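Acetyl-xylan esterase (Streptomyces lividans, PDB 2CC0) removes acetyl groups from plant cell-wall xylan by ester hydrolysis, as a metal-ion-dependent family 4 carbohydrate esterase. Local coordinates at residues G17-Q20 against S21-A25; A43-P46 against S47-R50; I139-A142 against V143-G147; I165-I168 against A169-L172. All blocks are in the same frame, centred on the assembly; numbering follows the deposited sequence.

Contact 1 (G17-Q20 against S21-A25); sequences GSTQ and SLLNA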
ATOM      1  N   GLY A  17     -18.856 -11.147 -20.617  1.00 12.68           N
ATOM      2  CA  GLY A  17     -20.184 -11.732 -20.453  1.00 13.68           C
ATOM      3  C   GLY A  17     -20.604 -12.163 -19.047  1.00 14.45           C
ATOM      4  O   GLY A  17     -21.769 -12.520 -18.833  1.00 15.87           O
ATOM      5  N   SER A  18     -19.661 -12.156 -18.092  1.00 13.85           N
ATOM      6  CA  SER A  18     -19.909 -12.503 -16.693  0.50 14.12           C
ATOM      7  C   SER A  18     -20.215 -11.282 -15.833  1.00 13.35           C
ATOM      8  O   SER A  18     -20.677 -11.415 -14.693  1.00 13.71           O
ATOM      9  CB  SER A  18     -18.685 -13.210 -16.090  0.50 13.92           C
ATOM     10  OG  SER A  18     -18.261 -14.288 -16.901  0.50 15.44           O
ATOM     11  N   THR A  19     -19.942 -10.099 -16.367  1.00 12.23           N
ATOM     12  CA  THR A  19     -19.976  -8.882 -15.553  1.00 11.00           C
ATOM     13  C   THR A  19     -21.349  -8.546 -14.994  1.00 11.85           C
ATOM     14  O   THR A  19     -21.471  -8.275 -13.786  1.00 11.03           O
ATOM     15  CB  THR A  19     -19.425  -7.696 -16.348  1.00 10.65           C
ATOM     16  OG1 THR A  19     -18.086  -8.022 -16.756  1.00  8.89           O
ATOM     17  CG2 THR A  19     -19.431  -6.387 -15.502  1.00 11.36           C
ATOM     18  N   GLN A  20     -22.383  -8.542 -15.844  1.00 12.77           N
ATOM     19  CA  GLN A  20     -23.696  -8.142 -15.314  1.00 13.46           C
ATOM     20  C   GLN A  20     -24.169  -9.040 -14.155  1.00 13.38           C
ATOM     21  O   GLN A  20     -24.695  -8.534 -13.154  1.00 14.02           O
ATOM     22  CB  GLN A  20     -24.770  -8.056 -16.401  1.00 14.60           C
ATOM     23  CG  GLN A  20     -26.046  -7.353 -15.907  1.00 17.16           C
ATOM     24  CD  GLN A  20     -25.835  -5.860 -15.561  1.00 18.58           C
ATOM     25  OE1 GLN A  20     -25.642  -5.036 -16.451  1.00 22.08           O
ATOM     26  NE2 GLN A  20     -25.881  -5.518 -14.264  1.00 17.79           N
ATOM     27  N   SER A  21     -23.981 -10.361 -14.277  1.00 13.19           N
ATOM     28  CA  SER A  21     -24.354 -11.292 -13.204  1.00 13.76           C
ATOM     29  C   SER A  21     -23.601 -10.986 -11.907  1.00 13.06           C
ATOM     30  O   SER A  21     -24.193 -10.974 -10.836  1.00 13.23           O
ATOM     31  CB  SER A  21     -24.089 -12.738 -13.625  1.00 14.80           C
ATOM     32  OG  SER A  21     -24.989 -13.110 -14.667  1.00 18.59           O
ATOM     33  N   LEU A  22     -22.301 -10.702 -12.034  1.00 11.65           N
ATOM     34  CA  LEU A  22     -21.492 -10.326 -10.887  1.00 11.54           C
ATOM     35  C   LEU A  22     -21.990  -9.025 -10.254  1.00 10.72           C
ATOM     36  O   LEU A  22     -22.128  -8.936  -9.035  1.00 11.19           O
ATOM     37  CB  LEU A  22     -20.021 -10.177 -11.313  1.00 10.95           C
ATOM     38  CG  LEU A  22     -18.976  -9.825 -10.232  1.00 11.74           C
ATOM     39  CD1 LEU A  22     -18.969 -10.855  -9.093  1.00 12.94           C
ATOM     40  CD2 LEU A  22     -17.583  -9.707 -10.873  1.00 12.51           C
ATOM     41  N   LEU A  23     -22.264  -8.024 -11.090  1.00 10.26           N
ATOM     42  CA  LEU A  23     -22.727  -6.740 -10.563  1.00 10.97           C
ATOM     43  C   LEU A  23     -24.054  -6.907  -9.825  1.00 12.05           C
ATOM     44  O   LEU A  23     -24.249  -6.331  -8.749  1.00 11.76           O
ATOM     45  CB  LEU A  23     -22.890  -5.720 -11.700  1.00 10.25           C
ATOM     46  CG  LEU A  23     -21.627  -5.287 -12.431  1.00  9.97           C
ATOM     47  CD1 LEU A  23     -22.027  -4.322 -13.574  1.00 10.67           C
ATOM     48  CD2 LEU A  23     -20.630  -4.605 -11.484  1.00 10.38           C
ATOM     49  N   ASN A  24     -24.951  -7.699 -10.411  1.00 12.92           N
ATOM     50  CA  ASN A  24     -26.255  -7.956  -9.781  1.00 14.04           C
ATOM     51  C   ASN A  24     -26.090  -8.628  -8.416  1.00 13.85           C
ATOM     52  O   ASN A  24     -26.730  -8.238  -7.455  1.00 14.69           O
ATOM     53  CB  ASN A  24     -27.135  -8.797 -10.699  1.00 14.52           C
ATOM     54  CG  ASN A  24     -27.636  -8.021 -11.907  1.00 16.88           C
ATOM     55  OD1 ASN A  24     -27.530  -6.782 -11.975  1.00 18.99           O
ATOM     56  ND2 ASN A  24     -28.172  -8.749 -12.879  1.00 19.52           N
ATOM     57  N   ALA A  25     -25.204  -9.619  -8.338  1.00 13.33           N
ATOM     58  CA  ALA A  25     -24.905 -10.280  -7.070  1.00 12.93           C
ATOM     59  C   ALA A  25     -24.328  -9.315  -6.038  1.00 13.01           C
ATOM     60  O   ALA A  25     -24.758  -9.295  -4.886  1.00 13.30           O
ATOM     61  CB  ALA A  25     -23.992 -11.473  -7.270  1.00 13.00           C
TER
HETATM   62  O   HOH W   1     -23.531 -11.559 -16.859  1.00 18.84           O
HETATM   63  O   HOH W   2     -23.586 -14.243 -16.742  1.00 41.97           O

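Contact 2 (A43-P46 against S47-R50); sequences AQNP and SLVR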
ATOM      1  N   ALA A  43     -13.306  -0.758 -24.261  1.00 12.24           N
ATOM      2  CA  ALA A  43     -13.578  -0.272 -25.628  1.00 13.88           C
ATOM      3  C   ALA A  43     -14.659  -1.111 -26.310  1.00 14.46           C
ATOM      4  O   ALA A  43     -15.529  -0.574 -27.026  1.00 14.93           O
ATOM      5  CB  ALA A  43     -12.276  -0.284 -26.451  1.00 14.12           C
ATOM      6  N   GLN A  44     -14.611  -2.422 -26.096  1.00 14.44           N
ATOM      7  CA  GLN A  44     -15.522  -3.368 -26.750  1.00 15.38           C
ATOM      8  C   GLN A  44     -16.899  -3.399 -26.103  1.00 15.11           C
ATOM      9  O   GLN A  44     -17.883  -3.796 -26.749  1.00 16.68           O
ATOM     10  CB  GLN A  44     -14.914  -4.775 -26.756  1.00 15.46           C
ATOM     11  CG  GLN A  44     -13.715  -4.928 -27.726  1.00 18.08           C
ATOM     12  CD  GLN A  44     -12.823  -6.136 -27.416  1.00 18.82           C
ATOM     13  OE1 GLN A  44     -13.236  -7.096 -26.758  1.00 22.73           O
ATOM     14  NE2 GLN A  44     -11.592  -6.087 -27.909  1.00 22.80           N
ATOM     15  N   ASN A  45     -16.985  -2.975 -24.835  1.00 14.45           N
ATOM     16  CA  ASN A  45     -18.233  -3.110 -24.069  1.00 14.13           C
ATOM     17  C   ASN A  45     -18.563  -1.835 -23.278  1.00 13.12           C
ATOM     18  O   ASN A  45     -18.650  -1.882 -22.036  1.00 12.30           O
ATOM     19  CB  ASN A  45     -18.130  -4.267 -23.066  1.00 14.78           C
ATOM     20  CG  ASN A  45     -17.813  -5.605 -23.717  1.00 17.09           C
ATOM     21  OD1 ASN A  45     -18.718  -6.309 -24.172  1.00 20.56           O
ATOM     22  ND2 ASN A  45     -16.529  -5.976 -23.744  1.00 18.49           N
ATOM     23  N   PRO A  46     -18.727  -0.685 -23.971  1.00 13.28           N
ATOM     24  CA  PRO A  46     -18.924   0.560 -23.200  1.00 13.71           C
ATOM     25  C   PRO A  46     -20.157   0.508 -22.283  1.00 13.20           C
ATOM     26  O   PRO A  46     -20.114   1.040 -21.160  1.00 13.01           O
ATOM     27  CB  PRO A  46     -19.066   1.650 -24.275  1.00 14.52           C
ATOM     28  CG  PRO A  46     -19.468   0.877 -25.533  1.00 14.15           C
ATOM     29  CD  PRO A  46     -18.705  -0.428 -25.427  1.00 13.80           C
ATOM     30  N   SER A  47     -21.239  -0.131 -22.719  1.00 12.50           N
ATOM     31  CA  SER A  47     -22.430  -0.248 -21.900  0.50 12.81           C
ATOM     32  C   SER A  47     -22.178  -0.999 -20.577  1.00 12.73           C
ATOM     33  O   SER A  47     -22.790  -0.707 -19.543  1.00 13.13           O
ATOM     34  CB  SER A  47     -23.529  -0.942 -22.706  0.50 13.10           C
ATOM     35  OG  SER A  47     -24.712  -0.984 -21.960  0.50 14.17           O
ATOM     36  N   LEU A  48     -21.295  -1.993 -20.622  1.00 11.72           N
ATOM     37  CA  LEU A  48     -20.954  -2.737 -19.391  1.00 10.98           C
ATOM     38  C   LEU A  48     -20.054  -1.928 -18.474  1.00 10.86           C
ATOM     39  O   LEU A  48     -20.116  -2.086 -17.243  1.00 10.61           O
ATOM     40  CB  LEU A  48     -20.313  -4.096 -19.693  1.00 12.14           C
ATOM     41  CG  LEU A  48     -21.280  -5.168 -20.168  1.00 13.26           C
ATOM     42  CD1 LEU A  48     -20.509  -6.428 -20.579  1.00 14.94           C
ATOM     43  CD2 LEU A  48     -22.346  -5.486 -19.111  1.00 14.43           C
ATOM     44  N   VAL A  49     -19.236  -1.053 -19.049  1.00 10.02           N
ATOM     45  CA  VAL A  49     -18.455  -0.125 -18.209  1.00 10.39           C
ATOM     46  C   VAL A  49     -19.412   0.747 -17.389  1.00 10.09           C
ATOM     47  O   VAL A  49     -19.255   0.899 -16.157  1.00 11.03           O
ATOM     48  CB  VAL A  49     -17.523   0.760 -19.025  1.00 10.59           C
ATOM     49  CG1 VAL A  49     -16.804   1.773 -18.125  1.00 11.81           C
ATOM     50  CG2 VAL A  49     -16.489  -0.100 -19.799  1.00 11.03           C
ATOM     51  N   ARG A  50     -20.408   1.314 -18.072  1.00 10.42           N
ATOM     52  CA  ARG A  50     -21.458   2.092 -17.391  1.00 11.37           C
ATOM     53  C   ARG A  50     -22.235   1.255 -16.376  1.00 10.66           C
ATOM     54  O   ARG A  50     -22.613   1.766 -15.311  1.00 10.96           O
ATOM     55  CB  ARG A  50     -22.454   2.678 -18.403  1.00 12.97           C
ATOM     56  CG  ARG A  50     -21.983   3.973 -19.033  1.00 16.07           C
ATOM     57  CD  ARG A  50     -21.690   5.099 -18.004  1.00 18.22           C
ATOM     58  NE  ARG A  50     -22.773   5.424 -17.065  1.00 19.99           N
ATOM     59  CZ  ARG A  50     -22.698   6.425 -16.189  1.00 19.50           C
ATOM     60  NH1 ARG A  50     -21.613   7.204 -16.160  1.00 16.57           N
ATOM     61  NH2 ARG A  50     -23.704   6.675 -15.351  1.00 21.36           N
TER

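Contact 3 (I139-A142 against V143-G147); sequences IVQA and VSRLG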
ATOM      1  N   ILE A 139     -12.214 -19.132  -1.626  1.00 14.33           N
ATOM      2  CA  ILE A 139     -12.360 -17.687  -1.923  1.00 13.76           C
ATOM      3  C   ILE A 139     -12.935 -16.971  -0.697  1.00 13.62           C
ATOM      4  O   ILE A 139     -12.449 -15.896  -0.307  1.00 14.00           O
ATOM      5  CB  ILE A 139     -13.249 -17.473  -3.193  1.00 13.01           C
ATOM      6  CG1 ILE A 139     -12.559 -18.061  -4.434  1.00 12.91           C
ATOM      7  CG2 ILE A 139     -13.627 -15.979  -3.405  1.00 14.00           C
ATOM      8  CD1 ILE A 139     -13.511 -18.266  -5.641  1.00 15.37           C
ATOM      9  N   VAL A 140     -13.990 -17.542  -0.105  1.00 14.29           N
ATOM     10  CA  VAL A 140     -14.590 -16.980   1.099  1.00 14.66           C
ATOM     11  C   VAL A 140     -13.566 -16.924   2.239  1.00 14.42           C
ATOM     12  O   VAL A 140     -13.496 -15.920   2.961  1.00 14.23           O
ATOM     13  CB  VAL A 140     -15.862 -17.764   1.538  1.00 15.21           C
ATOM     14  CG1 VAL A 140     -16.424 -17.194   2.849  1.00 16.47           C
ATOM     15  CG2 VAL A 140     -16.938 -17.691   0.407  1.00 14.87           C
ATOM     16  N   GLN A 141     -12.780 -17.997   2.389  1.00 14.86           N
ATOM     17  CA  GLN A 141     -11.704 -18.070   3.376  0.50 14.95           C
ATOM     18  C   GLN A 141     -10.673 -16.949   3.174  1.00 14.43           C
ATOM     19  O   GLN A 141     -10.198 -16.332   4.131  1.00 14.73           O
ATOM     20  CB  GLN A 141     -11.022 -19.438   3.297  0.50 15.70           C
ATOM     21  CG  GLN A 141      -9.872 -19.634   4.290  0.50 17.06           C
ATOM     22  CD  GLN A 141     -10.277 -19.423   5.760  0.50 20.62           C
ATOM     23  OE1 GLN A 141      -9.449 -19.048   6.592  0.50 20.66           O
ATOM     24  NE2 GLN A 141     -11.543 -19.667   6.076  0.50 20.80           N
ATOM     25  N   ALA A 142     -10.323 -16.691   1.910  1.00 13.29           N
ATOM     26  CA  ALA A 142      -9.369 -15.602   1.593  1.00 12.58           C
ATOM     27  C   ALA A 142      -9.945 -14.254   2.062  1.00 12.13           C
ATOM     28  O   ALA A 142      -9.250 -13.449   2.668  1.00 11.76           O
ATOM     29  CB  ALA A 142      -9.067 -15.573   0.092  1.00 12.03           C
ATOM     30  N   VAL A 143     -11.227 -14.001   1.787  1.00 12.99           N
ATOM     31  CA  VAL A 143     -11.893 -12.792   2.260  1.00 13.85           C
ATOM     32  C   VAL A 143     -11.853 -12.683   3.789  1.00 14.19           C
ATOM     33  O   VAL A 143     -11.647 -11.590   4.324  1.00 15.47           O
ATOM     34  CB  VAL A 143     -13.354 -12.679   1.709  1.00 14.05           C
ATOM     35  CG1 VAL A 143     -14.131 -11.603   2.450  1.00 14.21           C
ATOM     36  CG2 VAL A 143     -13.332 -12.398   0.218  1.00 14.04           C
ATOM     37  N   SER A 144     -12.006 -13.823   4.469  1.00 14.29           N
ATOM     38  CA  SER A 144     -11.973 -13.861   5.943  1.00 15.38           C
ATOM     39  C   SER A 144     -10.630 -13.410   6.555  1.00 15.31           C
ATOM     40  O   SER A 144     -10.560 -13.083   7.737  1.00 15.73           O
ATOM     41  CB  SER A 144     -12.384 -15.243   6.477  1.00 15.94           C
ATOM     42  OG  SER A 144     -11.291 -16.148   6.540  1.00 17.22           O
ATOM     43  N   ARG A 145      -9.571 -13.385   5.748  1.00 14.17           N
ATOM     44  CA  ARG A 145      -8.257 -12.962   6.229  1.00 13.99           C
ATOM     45  C   ARG A 145      -8.057 -11.454   6.219  1.00 13.93           C
ATOM     46  O   ARG A 145      -7.073 -10.949   6.782  1.00 14.92           O
ATOM     47  CB  ARG A 145      -7.177 -13.626   5.397  1.00 13.76           C
ATOM     48  CG  ARG A 145      -7.224 -15.125   5.519  1.00 15.90           C
ATOM     49  CD  ARG A 145      -5.879 -15.684   5.275  1.00 20.94           C
ATOM     50  NE  ARG A 145      -5.510 -15.610   3.869  1.00 24.82           N
ATOM     51  CZ  ARG A 145      -5.900 -16.479   2.935  1.00 24.42           C
ATOM     52  NH1 ARG A 145      -6.704 -17.496   3.240  1.00 25.45           N
ATOM     53  NH2 ARG A 145      -5.487 -16.332   1.683  1.00 27.19           N
ATOM     54  N   LEU A 146      -8.968 -10.739   5.558  1.00 13.15           N
ATOM     55  CA  LEU A 146      -8.800  -9.301   5.397  1.00 13.13           C
ATOM     56  C   LEU A 146      -9.105  -8.553   6.676  1.00 13.91           C
ATOM     57  O   LEU A 146     -10.127  -8.807   7.313  1.00 15.52           O
ATOM     58  CB  LEU A 146      -9.730  -8.769   4.310  1.00 12.75           C
ATOM     59  CG  LEU A 146      -9.523  -9.266   2.881  1.00 11.34           C
ATOM     60  CD1 LEU A 146     -10.760  -8.925   2.040  1.00 11.64           C
ATOM     61  CD2 LEU A 146      -8.248  -8.650   2.309  1.00 12.56           C
ATOM     62  N   GLY A 147      -8.235  -7.596   7.003  1.00 13.92           N
ATOM     63  CA  GLY A 147      -8.510  -6.634   8.063  1.00 13.68           C
ATOM     64  C   GLY A 147      -8.800  -5.248   7.507  1.00 13.21           C
ATOM     65  O   GLY A 147      -8.738  -5.023   6.290  1.00 13.26           O
TER

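Contact 4 (I165-I168 against A169-L172); sequences IPRI and AQTL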
ATOM      1  N   ILE A 165     -20.322 -14.632  -3.646  1.00 13.49           N
ATOM      2  CA  ILE A 165     -20.714 -13.274  -3.241  1.00 13.92           C
ATOM      3  C   ILE A 165     -21.578 -13.213  -1.949  1.00 13.63           C
ATOM      4  O   ILE A 165     -21.246 -12.465  -1.038  1.00 13.60           O
ATOM      5  CB  ILE A 165     -21.336 -12.460  -4.405  1.00 13.59           C
ATOM      6  CG1 ILE A 165     -20.353 -12.333  -5.575  1.00 13.98           C
ATOM      7  CG2 ILE A 165     -21.847 -11.108  -3.920  1.00 15.82           C
ATOM      8  CD1 ILE A 165     -18.964 -11.749  -5.226  1.00 14.54           C
ATOM      9  N   PRO A 166     -22.681 -13.998  -1.862  1.00 14.44           N
ATOM     10  CA  PRO A 166     -23.428 -13.907  -0.593  1.00 14.56           C
ATOM     11  C   PRO A 166     -22.602 -14.240   0.664  1.00 14.81           C
ATOM     12  O   PRO A 166     -22.687 -13.512   1.654  1.00 15.30           O
ATOM     13  CB  PRO A 166     -24.599 -14.900  -0.778  1.00 15.00           C
ATOM     14  CG  PRO A 166     -24.700 -15.097  -2.250  1.00 15.20           C
ATOM     15  CD  PRO A 166     -23.292 -14.948  -2.806  1.00 15.43           C
ATOM     16  N   ARG A 167     -21.795 -15.298   0.619  1.00 15.48           N
ATOM     17  CA  ARG A 167     -20.934 -15.650   1.752  1.00 15.57           C
ATOM     18  C   ARG A 167     -19.826 -14.635   2.019  1.00 15.19           C
ATOM     19  O   ARG A 167     -19.398 -14.465   3.168  1.00 16.16           O
ATOM     20  CB  ARG A 167     -20.352 -17.043   1.581  1.00 16.20           C
ATOM     21  CG  ARG A 167     -21.385 -18.134   1.886  1.00 17.35           C
ATOM     22  CD  ARG A 167     -20.872 -19.485   1.430  1.00 21.49           C
ATOM     23  NE  ARG A 167     -19.730 -19.951   2.217  1.00 23.49           N
ATOM     24  CZ  ARG A 167     -18.875 -20.891   1.807  1.00 24.47           C
ATOM     25  NH1 ARG A 167     -19.032 -21.477   0.619  1.00 25.18           N
ATOM     26  NH2 ARG A 167     -17.858 -21.247   2.585  1.00 24.16           N
ATOM     27  N   ILE A 168     -19.370 -13.951   0.983  1.00 14.18           N
ATOM     28  CA  ILE A 168     -18.448 -12.812   1.195  1.00 13.50           C
ATOM     29  C   ILE A 168     -19.129 -11.704   2.020  1.00 13.27           C
ATOM     30  O   ILE A 168     -18.574 -11.199   3.014  1.00 14.56           O
ATOM     31  CB  ILE A 168     -17.913 -12.292  -0.148  1.00 12.08           C
ATOM     32  CG1 ILE A 168     -16.924 -13.334  -0.733  1.00 13.26           C
ATOM     33  CG2 ILE A 168     -17.273 -10.900   0.023  1.00 12.03           C
ATOM     34  CD1 ILE A 168     -16.426 -13.048  -2.158  1.00 13.55           C
ATOM     35  N   ALA A 169     -20.346 -11.331   1.627  1.00 14.41           N
ATOM     36  CA  ALA A 169     -21.112 -10.314   2.350  1.00 14.90           C
ATOM     37  C   ALA A 169     -21.309 -10.768   3.804  1.00 15.24           C
ATOM     38  O   ALA A 169     -21.133  -9.977   4.730  1.00 16.13           O
ATOM     39  CB  ALA A 169     -22.451 -10.073   1.667  1.00 15.23           C
ATOM     40  N   GLN A 170     -21.644 -12.050   3.992  1.00 15.36           N
ATOM     41  CA  GLN A 170     -21.834 -12.616   5.340  1.00 16.04           C
ATOM     42  C   GLN A 170     -20.589 -12.575   6.191  1.00 16.34           C
ATOM     43  O   GLN A 170     -20.636 -12.203   7.377  1.00 16.56           O
ATOM     44  CB  GLN A 170     -22.322 -14.065   5.222  1.00 16.68           C
ATOM     45  CG  GLN A 170     -23.741 -14.142   4.704  1.00 18.41           C
ATOM     46  CD  GLN A 170     -24.101 -15.528   4.227  1.00 19.75           C
ATOM     47  OE1 GLN A 170     -23.500 -16.522   4.652  1.00 22.65           O
ATOM     48  NE2 GLN A 170     -25.079 -15.604   3.328  1.00 19.49           N
ATOM     49  N   THR A 171     -19.466 -12.951   5.574  1.00 16.00           N
ATOM     50  CA  THR A 171     -18.173 -12.928   6.245  1.00 16.62           C
ATOM     51  C   THR A 171     -17.830 -11.517   6.727  1.00 16.69           C
ATOM     52  O   THR A 171     -17.433 -11.329   7.882  1.00 17.50           O
ATOM     53  CB  THR A 171     -17.080 -13.475   5.307  1.00 16.94           C
ATOM     54  OG1 THR A 171     -17.406 -14.828   4.970  1.00 19.42           O
ATOM     55  CG2 THR A 171     -15.693 -13.448   5.980  1.00 17.75           C
ATOM     56  N   LEU A 172     -17.971 -10.527   5.845  1.00 16.37           N
ATOM     57  CA  LEU A 172     -17.655  -9.154   6.212  1.00 16.59           C
ATOM     58  C   LEU A 172     -18.581  -8.659   7.324  1.00 17.81           C
ATOM     59  O   LEU A 172     -18.112  -8.085   8.309  1.00 17.46           O
ATOM     60  CB  LEU A 172     -17.727  -8.221   5.004  1.00 15.62           C
ATOM     61  CG  LEU A 172     -16.641  -8.498   3.955  1.00 15.19           C
ATOM     62  CD1 LEU A 172     -16.848  -7.524   2.787  1.00 14.66           C
ATOM     63  CD2 LEU A 172     -15.234  -8.389   4.555  1.00 14.80           C
TER

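Contact 1 (G17-Q20 against S21-A25)
T19 and L23 run side by side one turn apart in the opening part of helix 19-28, the crossover helix of the beta-alpha-beta unit that runs from strand 5-12 to strand 34-37. On this inner side the packing is close. A chi1 of -58° sets T19 OG1 beside the backbone N and so leaves the methyl CG2 anti to that N, lying along the leucine with 3.8 Å between T19 CG2 and L23 CD1. L23 continues onto M35 and onto A51 and Q52 of helix 46-54. T19 OG1 is turned to other work, bonding D156 and the backbone O of S16. The backbone is equally regular here, with L23 N reaching T19 O at 2.8 Å and L22 N reaching S18 O at 3.2 Å.

The outer side is looser and polar. Q20 bends at its second torsion and brings NE2 to N24 OD1 at 3.1 Å, but the donor stands 49° out of the N24 carbonyl plane, so the bond misses the lone pairs. At the start of the helix two waters link G17 to S21: one accepts from S21 N and donates to G17 O, and the second donates to G17 O at 3.3 Å and lies 2.7 Å from S21 OG.

Contact 2 (A43-P46 against S47-R50)
L48 is laid along N45, and the leucine can be followed outward atom by atom. L48 CB sits 3.6 Å from N45 O and 4.0 Å from N45 CB, close against the residue that precedes the helix. From there chi1 of -75° puts CG anti to the carbonyl carbon, and chi2 of 174° sets CD1 anti to CA, which carries this methyl along the asparagine. L48 CD1 ends 4.0 Å from N45 OD1 and 4.1 Å from N45 CB; CD2 goes the other way, toward the amide of Q20 in helix 19-28. The leucine also rests on P15.

This is a helix-to-helix junction. The chain leaves helix 39-44, breaks from helical geometry at N45 and enters helix 46-54 at once, within the polysaccharide deacetylase domain shared by family 4 esterases. N45 holds the N-cap position, yet its side chain makes no capping bond to the new helix: ND2 turns back to Y41 O, in the helix just left. The backbone serves the new helix instead, N45 O accepting V49 N at 3.2 Å and, weakly, L48 N at 3.0 Å. P46 follows in the first turn, where a residue without an N-H costs no helical bond, and P46 O accepts R50 N at 3.1 Å. V49 lays CG2 3.6 Å from N45 O on the inner side. R50 heads outward through two bends to a salt bridge with D54 and a hydrogen bond to G92 O.

Contact 3 (I139-A142 against V143-G147)
S144 reaches back to Q141 through its hydroxyl, and this is the shortest of the polar links: S144 OG donates to Q141 O at 2.7 Å. A chi1 of 86° places the oxygen between the backbone N and the carbonyl carbon, where it meets Q141 O. The backbone bonds are of two kinds. V143 N to I139 O and S144 N to V140 O keep the alpha-helical spacing of helix 136-144, whereas R145 N turns to A142 O at 3.1 Å, three residues back, and keeps a weak bond of 3.4 Å to Q141 O. L146 N to V143 O, also 3.1 Å, repeats the three-residue spacing.

Packing supplies the rest. The R145 guanidinium folds over A142, whose CA lies 3.5 Å above one face toward its rim, and R145 NH2 is 4.0 Å from A142 CB. Q141 crosses this chain at about a right angle, Q141 CG being 4.0 Å from R145 NH1. Underneath, A142, V143 and L146 meet I152 of strand 151-155, while A142, R145 and L146 meet V126 of strand 126-127, so the crossover helix is seated on both strands that it connects.

For Q141 O the consequence is a change of partner: it keeps only a weak bond from the backbone N four residues on and gains the S144 hydroxyl, and the nearby arginine charge may polarise it further.

Contact 4 (I165-I168 against A169-L172)
The Q170 amide lies back over the preceding turn, above P166 O and against the stem of R167. Its oxygen comes close to an aliphatic carbon, Q170 OE1 being 3.8 Å from R167 CG, while Q170 NE2 is 4.2 Å from P166 CB on the proline ring. It gets there by an extended chain beyond CG, itself anti to the carbonyl carbon (chi1 -70°), and on the way Q170 CG passes P166 O at 3.3 Å. The other flat group, the R167 guanidinium, lies well away from the amide, with 7.9 Å between R167 CZ and Q170 CD, and makes its salt bridge with D137.

One backbone oxygen carries a double load. R167 O accepts T171 N at 2.8 Å and T171 OG1 at 2.7 Å, and the two donors approach from opposite faces of the carbonyl plane. The hydroxyl thus folds back on the preceding turn, a common habit of threonine in helices, and two donors grip R167 O. Around it the regular bonds run on, A169 N to I165 O and L172 N to I168 O both at 3.0 Å; the helix is kinked at P166 and R167, whose N atoms make no bond to the turn before.

Helix 159-174 packs against two crossover helices of the polysaccharide deacetylase fold. I165 lies on L22, A25 and L26 of helix 19-28, whereas I168 rests on V143, and R167 and T171 on V140, in helix 136-144.

All four are local, helix-based contacts, but their settings differ. Contact 3 is the buried one, seated on the sheet; contacts 1 and 4 are partly buried, with one apolar side and one polar; contact 2 lies at the surface, at the break between two helices. Contacts 1 and 3 belong to crossover helices of different beta-alpha-beta units, and contact 4, on a third helix, touches both of them. Contact 1 touches contact 2 through Q20 and L48. Hydroxyls bond backbone carbonyls in contacts 3 and 4, while contact 1 uses water and paired amides on its outer side.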